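PDB 2HK0: D-psicose 3-epimerase from Agrobacterium tumefaciens, which probably interconverts D-fructose and D-psicose by inverting the configuration at C3, in a reaction where a metal ion plays a pivotal role. Local coordinates for residues A[168-173]-A[201-206]; A[181-186]-A[209-214]. All coordinates share one frame; numbering follows the deposited sequence.

Contact 1: A[168-173]-A[201-206]; sequences CIEVLN and MLDTFH
Leu172 and His206 show how an imidazole can be fixed in rotation by its surroundings. Leu172 lays CD2 over one ring face, 3.4 Å from the ring centroid, a CH-pi contact offset toward the rim; Phe205 CD2 covers the opposite face. In the ring plane, Asn173 ND2 donates to His206 ND1 at 3.0 Å, although the amide is tilted and the bond is bent. With CG held between its backbone N and carbonyl carbon (chi1 72°), Asn173 turns its amide toward the ring, while Phe175 N and Glu176 OE2 take OD1 and ND2 in a second shell. At the far edge of the imidazole, His206 NE2 meets water 1 at 2.9 Å, and the same water is hydrogen-bonded to Glu170 OE2.

Glu170 runs out extended, CG anti to its backbone N (chi1 -173°), which brings OE2 to 3.1 Å from Asp203 OD2. These two acidic groups lie nearly coplanar without a hydrogen bond between them. Met201, present as selenomethionine, lies obliquely across the Glu170 stem, its CE 3.6 Å from Glu170 OE2. Asp203 OD1 faces the other way and caps helix 204-210 by accepting from Phe205 N. With His229 and Glu264 nearby, the acidic cluster is consistent with the metal site expected of this family.

Behind these side chains, parallel strand pairing sets the positions: Met201 N donates to Ile169 O at 2.8 Å, and Val171 N to Met201 O at 3.0 Å. One step past the Glu170-Met201 pair, water 2 accepts from Asp203 N and donates to Val171 O. Strands 166-170 and 198-203 are thus adjacent staves of the TIM barrel, joined by helix 183-193 in a beta-alpha-beta unit and flanked by strands 123-126 and 225-230.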
ATOM      1  N   CYS A 168      24.591   0.783  18.381  1.00 18.49           N
ATOM      2  CA  CYS A 168      23.682   0.445  17.286  1.00 16.28           C
ATOM      3  C   CYS A 168      24.101   1.130  15.993  1.00 17.85           C
ATOM      4  O   CYS A 168      24.066   2.359  15.893  1.00 19.62           O
ATOM      5  CB  CYS A 168      22.258   0.835  17.674  1.00 18.06           C
ATOM      6  SG  CYS A 168      21.747   0.031  19.221  1.00 20.83           S
ATOM      7  N   ILE A 169      24.499   0.314  15.017  1.00 16.62           N
ATOM      8  CA  ILE A 169      24.988   0.757  13.712  1.00 17.73           C
ATOM      9  C   ILE A 169      23.839   1.089  12.777  1.00 17.84           C
ATOM     10  O   ILE A 169      23.101   0.198  12.347  1.00 14.52           O
ATOM     11  CB  ILE A 169      25.848  -0.349  13.066  1.00 18.03           C
ATOM     12  CG1 ILE A 169      26.855  -0.873  14.102  1.00 15.55           C
ATOM     13  CG2 ILE A 169      26.555   0.184  11.810  1.00 17.44           C
ATOM     14  CD1 ILE A 169      27.789   0.189  14.669  1.00 17.91           C
ATOM     15  N   GLU A 170      23.710   2.368  12.438  1.00 16.39           N
ATOM     16  CA  GLU A 170      22.601   2.801  11.589  1.00 18.27           C
ATOM     17  C   GLU A 170      22.828   2.598  10.106  1.00 16.64           C
ATOM     18  O   GLU A 170      23.872   2.966   9.569  1.00 16.91           O
ATOM     19  CB  GLU A 170      22.265   4.276  11.864  1.00 19.02           C
ATOM     20  CG  GLU A 170      21.012   4.791  11.140  1.00 19.89           C
ATOM     21  CD  GLU A 170      20.620   6.212  11.569  1.00 24.44           C
ATOM     22  OE1 GLU A 170      21.507   6.965  12.028  1.00 24.16           O
ATOM     23  OE2 GLU A 170      19.430   6.581  11.434  1.00 22.14           O
ATOM     24  N   VAL A 171      21.834   1.997   9.454  1.00 17.28           N
ATOM     25  CA  VAL A 171      21.868   1.741   8.013  1.00 15.60           C
ATOM     26  C   VAL A 171      21.304   3.017   7.390  1.00 17.66           C
ATOM     27  O   VAL A 171      20.216   3.453   7.761  1.00 17.07           O
ATOM     28  CB  VAL A 171      20.987   0.506   7.665  1.00 17.12           C
ATOM     29  CG1 VAL A 171      20.888   0.317   6.151  1.00 14.32           C
ATOM     30  CG2 VAL A 171      21.600  -0.749   8.304  1.00 15.46           C
ATOM     31  N   LEU A 172      22.048   3.620   6.467  1.00 17.74           N
ATOM     32  CA  LEU A 172      21.627   4.885   5.838  1.00 17.59           C
ATOM     33  C   LEU A 172      21.418   4.819   4.323  1.00 16.88           C
ATOM     34  O   LEU A 172      21.874   3.885   3.666  1.00 15.33           O
ATOM     35  CB  LEU A 172      22.668   5.967   6.129  1.00 17.38           C
ATOM     36  CG  LEU A 172      22.944   6.306   7.589  1.00 18.03           C
ATOM     37  CD1 LEU A 172      24.195   7.195   7.669  1.00 19.95           C
ATOM     38  CD2 LEU A 172      21.744   7.014   8.185  1.00 17.39           C
ATOM     39  N   ASN A 173      20.744   5.825   3.767  1.00 15.70           N
ATOM     40  CA  ASN A 173      20.503   5.853   2.326  1.00 15.24           C
ATOM     41  C   ASN A 173      21.774   6.243   1.564  1.00 15.93           C
ATOM     42  O   ASN A 173      22.684   6.847   2.125  1.00 16.64           O
ATOM     43  CB  ASN A 173      19.359   6.818   1.997  1.00 15.88           C
ATOM     44  CG  ASN A 173      19.755   8.275   2.159  1.00 18.04           C
ATOM     45  OD1 ASN A 173      20.542   8.813   1.366  1.00 18.62           O
ATOM     46  ND2 ASN A 173      19.218   8.918   3.187  1.00 14.46           N
HETATM   47  N   MSE A 201      20.812  -0.955  13.403  1.00 16.67           N
HETATM   48  CA  MSE A 201      19.811   0.090  13.624  1.00 16.51           C
HETATM   49  C   MSE A 201      19.174   0.484  12.296  1.00 14.85           C
HETATM   50  O   MSE A 201      19.881   0.770  11.321  1.00 15.35           O
HETATM   51  CB  MSE A 201      20.480   1.301  14.258  1.00 19.16           C
HETATM   52  CG  MSE A 201      19.598   2.480  14.394  1.00 25.60           C
HETATM   53 SE   MSE A 201      20.562   3.934  15.225  1.00 34.20          SE
HETATM   54  CE  MSE A 201      19.300   5.365  14.796  1.00 31.20           C
ATOM     55  N   LEU A 202      17.844   0.492  12.251  1.00 13.52           N
ATOM     56  CA  LEU A 202      17.118   0.850  11.027  1.00 13.00           C
ATOM     57  C   LEU A 202      16.316   2.138  11.215  1.00 12.90           C
ATOM     58  O   LEU A 202      15.906   2.478  12.327  1.00 11.97           O
ATOM     59  CB  LEU A 202      16.180  -0.294  10.606  1.00 12.23           C
ATOM     60  CG  LEU A 202      16.878  -1.633  10.340  1.00 13.27           C
ATOM     61  CD1 LEU A 202      15.849  -2.702   9.932  1.00 13.30           C
ATOM     62  CD2 LEU A 202      17.936  -1.440   9.246  1.00 12.48           C
ATOM     63  N   ASP A 203      16.054   2.821  10.108  1.00 13.01           N
ATOM     64  CA  ASP A 203      15.357   4.107  10.131  1.00 14.13           C
ATOM     65  C   ASP A 203      14.386   4.132   8.933  1.00 14.81           C
ATOM     66  O   ASP A 203      14.814   3.964   7.789  1.00 14.01           O
ATOM     67  CB  ASP A 203      16.434   5.187  10.021  1.00 13.77           C
ATOM     68  CG  ASP A 203      15.885   6.591  10.052  1.00 17.32           C
ATOM     69  OD1 ASP A 203      14.789   6.822   9.495  1.00 17.95           O
ATOM     70  OD2 ASP A 203      16.577   7.472  10.605  1.00 16.04           O
ATOM     71  N   THR A 204      13.090   4.338   9.185  1.00 14.74           N
ATOM     72  CA  THR A 204      12.125   4.324   8.096  1.00 14.72           C
ATOM     73  C   THR A 204      12.441   5.272   6.956  1.00 13.89           C
ATOM     74  O   THR A 204      12.182   4.945   5.807  1.00 15.69           O
ATOM     75  CB  THR A 204      10.681   4.569   8.580  1.00 15.49           C
ATOM     76  OG1 THR A 204      10.601   5.807   9.299  1.00 14.40           O
ATOM     77  CG2 THR A 204      10.241   3.417   9.467  1.00 16.10           C
ATOM     78  N   PHE A 205      13.017   6.424   7.259  1.00 13.92           N
ATOM     79  CA  PHE A 205      13.374   7.379   6.214  1.00 14.81           C
ATOM     80  C   PHE A 205      14.392   6.774   5.233  1.00 15.28           C
ATOM     81  O   PHE A 205      14.275   6.945   4.006  1.00 13.76           O
ATOM     82  CB  PHE A 205      13.953   8.661   6.841  1.00 13.37           C
ATOM     83  CG  PHE A 205      14.542   9.637   5.829  1.00 15.24           C
ATOM     84  CD1 PHE A 205      13.722  10.332   4.939  1.00 13.82           C
ATOM     85  CD2 PHE A 205      15.917   9.850   5.772  1.00 17.60           C
ATOM     86  CE1 PHE A 205      14.269  11.232   3.999  1.00 16.36           C
ATOM     87  CE2 PHE A 205      16.479  10.751   4.837  1.00 17.40           C
ATOM     88  CZ  PHE A 205      15.646  11.439   3.953  1.00 18.78           C
ATOM     89  N   HIS A 206      15.378   6.061   5.772  1.00 13.47           N
ATOM     90  CA  HIS A 206      16.430   5.475   4.952  1.00 14.89           C
ATOM     91  C   HIS A 206      15.950   4.198   4.281  1.00 14.48           C
ATOM     92  O   HIS A 206      16.278   3.930   3.123  1.00 12.35           O
ATOM     93  CB  HIS A 206      17.668   5.206   5.817  1.00 15.02           C
ATOM     94  CG  HIS A 206      18.227   6.440   6.460  1.00 16.52           C
ATOM     95  ND1 HIS A 206      18.732   7.489   5.728  1.00 17.97           N
ATOM     96  CD2 HIS A 206      18.347   6.801   7.761  1.00 19.35           C
ATOM     97  CE1 HIS A 206      19.137   8.446   6.546  1.00 18.07           C
ATOM     98  NE2 HIS A 206      18.915   8.054   7.786  1.00 19.05           N
TER
HETATM   99  O   HOH W   1      19.205   9.460  10.282  1.00 24.10           O
HETATM  100  O   HOH W   2      17.705   1.970   7.782  1.00 13.09           O

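Contact 2: A[181-186]-A[209-214]; sequences NTAAEG and IEEDSF
The carboxylate of Glu211 is the flat group that spans this contact, and both its oxygens are engaged at the first turn of helix 183-193. OE2 offers its syn lone pair to Ala183 N in a short bond of 2.6 Å (151° at the hydrogen), while Ala183 CB packs beside the same oxygen. OE1 receives water 3 at 2.7 Å, and this water accepts in turn from Ala184 N. A bend at chi2 (-73°) folds the Glu211 chain so that its end reaches the helix. Next to it, Glu210 sets its CB against Asn181 O at 3.1 Å; its carboxylate is salt-bridged to Arg174 and to Arg281 of the second subunit.

Thr182 holds the N-cap position, yet its side chain makes no capping bond. Glu185 OE1 instead reaches back to accept from Asn181 N at 2.7 Å, nearly along its C-O axis, and, weakly, from Thr182 N.

Two acidic side chains, one from within the helix and one from just past the end of helix 204-210, therefore serve the backbone amides at and just before its start, and their negative charge would probably be eased by the helix dipole.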
ATOM      1  N   ASN A 181      23.857   0.367   3.391  1.00 13.76           N
ATOM      2  CA  ASN A 181      22.641   0.980   2.847  1.00 16.18           C
ATOM      3  C   ASN A 181      21.433   0.084   3.012  1.00 17.43           C
ATOM      4  O   ASN A 181      20.288   0.505   2.819  1.00 18.71           O
ATOM      5  CB  ASN A 181      22.809   1.235   1.353  1.00 16.81           C
ATOM      6  CG  ASN A 181      23.911   2.213   1.060  1.00 19.71           C
ATOM      7  OD1 ASN A 181      24.736   1.980   0.187  1.00 21.63           O
ATOM      8  ND2 ASN A 181      23.934   3.320   1.794  1.00 17.36           N
ATOM      9  N   THR A 182      21.701  -1.148   3.394  1.00 15.29           N
ATOM     10  CA  THR A 182      20.670  -2.154   3.524  1.00 17.74           C
ATOM     11  C   THR A 182      20.690  -2.913   4.861  1.00 16.55           C
ATOM     12  O   THR A 182      21.755  -3.100   5.453  1.00 15.89           O
ATOM     13  CB  THR A 182      20.889  -3.128   2.341  1.00 21.70           C
ATOM     14  OG1 THR A 182      19.942  -2.847   1.300  1.00 23.49           O
ATOM     15  CG2 THR A 182      20.864  -4.516   2.783  1.00 19.86           C
ATOM     16  N   ALA A 183      19.523  -3.354   5.334  1.00 14.46           N
ATOM     17  CA  ALA A 183      19.477  -4.124   6.568  1.00 15.45           C
ATOM     18  C   ALA A 183      20.411  -5.350   6.427  1.00 16.00           C
ATOM     19  O   ALA A 183      21.148  -5.681   7.340  1.00 16.49           O
ATOM     20  CB  ALA A 183      18.035  -4.574   6.861  1.00 14.47           C
ATOM     21  N   ALA A 184      20.399  -5.998   5.263  1.00 17.30           N
ATOM     22  CA  ALA A 184      21.247  -7.177   5.045  1.00 17.42           C
ATOM     23  C   ALA A 184      22.726  -6.808   5.154  1.00 18.66           C
ATOM     24  O   ALA A 184      23.522  -7.581   5.682  1.00 18.86           O
ATOM     25  CB  ALA A 184      20.953  -7.794   3.677  1.00 17.08           C
ATOM     26  N   GLU A 185      23.100  -5.633   4.652  1.00 16.44           N
ATOM     27  CA  GLU A 185      24.490  -5.194   4.747  1.00 17.77           C
ATOM     28  C   GLU A 185      24.806  -4.862   6.206  1.00 19.06           C
ATOM     29  O   GLU A 185      25.907  -5.140   6.689  1.00 18.34           O
ATOM     30  CB  GLU A 185      24.733  -3.956   3.875  1.00 18.57           C
ATOM     31  CG  GLU A 185      24.647  -4.205   2.377  1.00 20.89           C
ATOM     32  CD  GLU A 185      24.933  -2.952   1.561  1.00 24.03           C
ATOM     33  OE1 GLU A 185      24.424  -1.870   1.920  1.00 24.26           O
ATOM     34  OE2 GLU A 185      25.660  -3.047   0.556  1.00 24.25           O
ATOM     35  N   GLY A 186      23.833  -4.265   6.902  1.00 19.78           N
ATOM     36  CA  GLY A 186      24.022  -3.907   8.299  1.00 18.96           C
ATOM     37  C   GLY A 186      24.259  -5.155   9.130  1.00 19.52           C
ATOM     38  O   GLY A 186      25.160  -5.203   9.966  1.00 20.07           O
ATOM     39  N   ILE A 209      14.112   4.547   0.959  1.00 15.93           N
ATOM     40  CA  ILE A 209      14.856   4.702  -0.278  1.00 16.11           C
ATOM     41  C   ILE A 209      15.517   3.396  -0.743  1.00 19.29           C
ATOM     42  O   ILE A 209      15.293   2.938  -1.870  1.00 18.03           O
ATOM     43  CB  ILE A 209      15.958   5.762  -0.120  1.00 18.52           C
ATOM     44  CG1 ILE A 209      15.328   7.120   0.219  1.00 17.46           C
ATOM     45  CG2 ILE A 209      16.827   5.817  -1.397  1.00 17.34           C
ATOM     46  CD1 ILE A 209      16.337   8.199   0.590  1.00 14.99           C
ATOM     47  N   GLU A 210      16.285   2.774   0.151  1.00 16.39           N
ATOM     48  CA  GLU A 210      17.059   1.584  -0.197  1.00 16.28           C
ATOM     49  C   GLU A 210      16.440   0.186  -0.171  1.00 16.27           C
ATOM     50  O   GLU A 210      16.797  -0.657  -0.992  1.00 15.41           O
ATOM     51  CB  GLU A 210      18.316   1.554   0.681  1.00 17.09           C
ATOM     52  CG  GLU A 210      19.153   2.829   0.612  1.00 18.81           C
ATOM     53  CD  GLU A 210      19.631   3.157  -0.801  1.00 20.71           C
ATOM     54  OE1 GLU A 210      19.659   2.245  -1.663  1.00 19.48           O
ATOM     55  OE2 GLU A 210      19.990   4.328  -1.046  1.00 17.39           O
ATOM     56  N   GLU A 211      15.522  -0.070   0.748  1.00 15.02           N
ATOM     57  CA  GLU A 211      14.983  -1.421   0.883  1.00 16.38           C
ATOM     58  C   GLU A 211      13.953  -1.905  -0.111  1.00 17.44           C
ATOM     59  O   GLU A 211      13.093  -1.150  -0.586  1.00 17.52           O
ATOM     60  CB  GLU A 211      14.402  -1.623   2.283  1.00 13.96           C
ATOM     61  CG  GLU A 211      15.354  -1.310   3.453  1.00 17.13           C
ATOM     62  CD  GLU A 211      16.460  -2.354   3.639  1.00 17.55           C
ATOM     63  OE1 GLU A 211      16.405  -3.433   2.998  1.00 15.37           O
ATOM     64  OE2 GLU A 211      17.372  -2.088   4.446  1.00 16.06           O
ATOM     65  N   ASP A 212      14.029  -3.198  -0.387  1.00 16.48           N
ATOM     66  CA  ASP A 212      13.078  -3.862  -1.267  1.00 19.79           C
ATOM     67  C   ASP A 212      11.733  -3.994  -0.522  1.00 19.28           C
ATOM     68  O   ASP A 212      10.662  -3.824  -1.114  1.00 19.33           O
ATOM     69  CB  ASP A 212      13.600  -5.261  -1.647  1.00 20.42           C
ATOM     70  CG  ASP A 212      12.592  -6.054  -2.469  1.00 24.92           C
ATOM     71  OD1 ASP A 212      12.027  -5.493  -3.435  1.00 22.74           O
ATOM     72  OD2 ASP A 212      12.371  -7.246  -2.160  1.00 27.17           O
ATOM     73  N   SER A 213      11.797  -4.291   0.776  1.00 18.69           N
ATOM     74  CA  SER A 213      10.597  -4.461   1.606  1.00 17.22           C
ATOM     75  C   SER A 213      10.860  -4.064   3.069  1.00 17.35           C
ATOM     76  O   SER A 213      11.838  -4.513   3.664  1.00 16.33           O
ATOM     77  CB  SER A 213      10.132  -5.925   1.549  1.00 18.73           C
ATOM     78  OG  SER A 213       9.237  -6.223   2.616  1.00 19.54           O
ATOM     79  N   PHE A 214       9.981  -3.242   3.647  1.00 15.86           N
ATOM     80  CA  PHE A 214      10.145  -2.794   5.035  1.00 18.53           C
ATOM     81  C   PHE A 214      10.066  -3.992   5.991  1.00 20.36           C
ATOM     82  O   PHE A 214      10.916  -4.154   6.879  1.00 18.44           O
ATOM     83  CB  PHE A 214       9.065  -1.765   5.426  1.00 16.88           C
ATOM     84  CG  PHE A 214       9.211  -0.433   4.743  1.00 18.71           C
ATOM     85  CD1 PHE A 214       8.610  -0.196   3.510  1.00 20.93           C
ATOM     86  CD2 PHE A 214       9.944   0.592   5.335  1.00 18.03           C
ATOM     87  CE1 PHE A 214       8.738   1.054   2.878  1.00 20.60           C
ATOM     88  CE2 PHE A 214      10.070   1.830   4.713  1.00 19.74           C
ATOM     89  CZ  PHE A 214       9.466   2.060   3.483  1.00 20.28           C
TER
HETATM   90  O   HOH W   3      17.955  -5.634   3.503  1.00 14.81           O

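Overall arrangement
Contact 1 lies about 8 Å from the centre of the chain and contact 2 about 16 Å (centre to centre), their own centres about 9 Å apart. Their segments alternate along the sequence: strand 166-170, the start of helix 183-193, strand 198-203 with the start of helix 204-210, then that helix's end. Contact 1 pairs the strands of one beta-alpha-beta unit; contact 2 ties the start of its helix to the end of the following helix 204-210. Leu172 O, which probably accepts from Asn181 ND2 at 2.8 Å, joins the two, and Val171 CG1 packs on the Asn181-Thr182 link. Both contacts also touch the second subunit, which places this part of the barrel, with its probable metal site, close to the subunit interface.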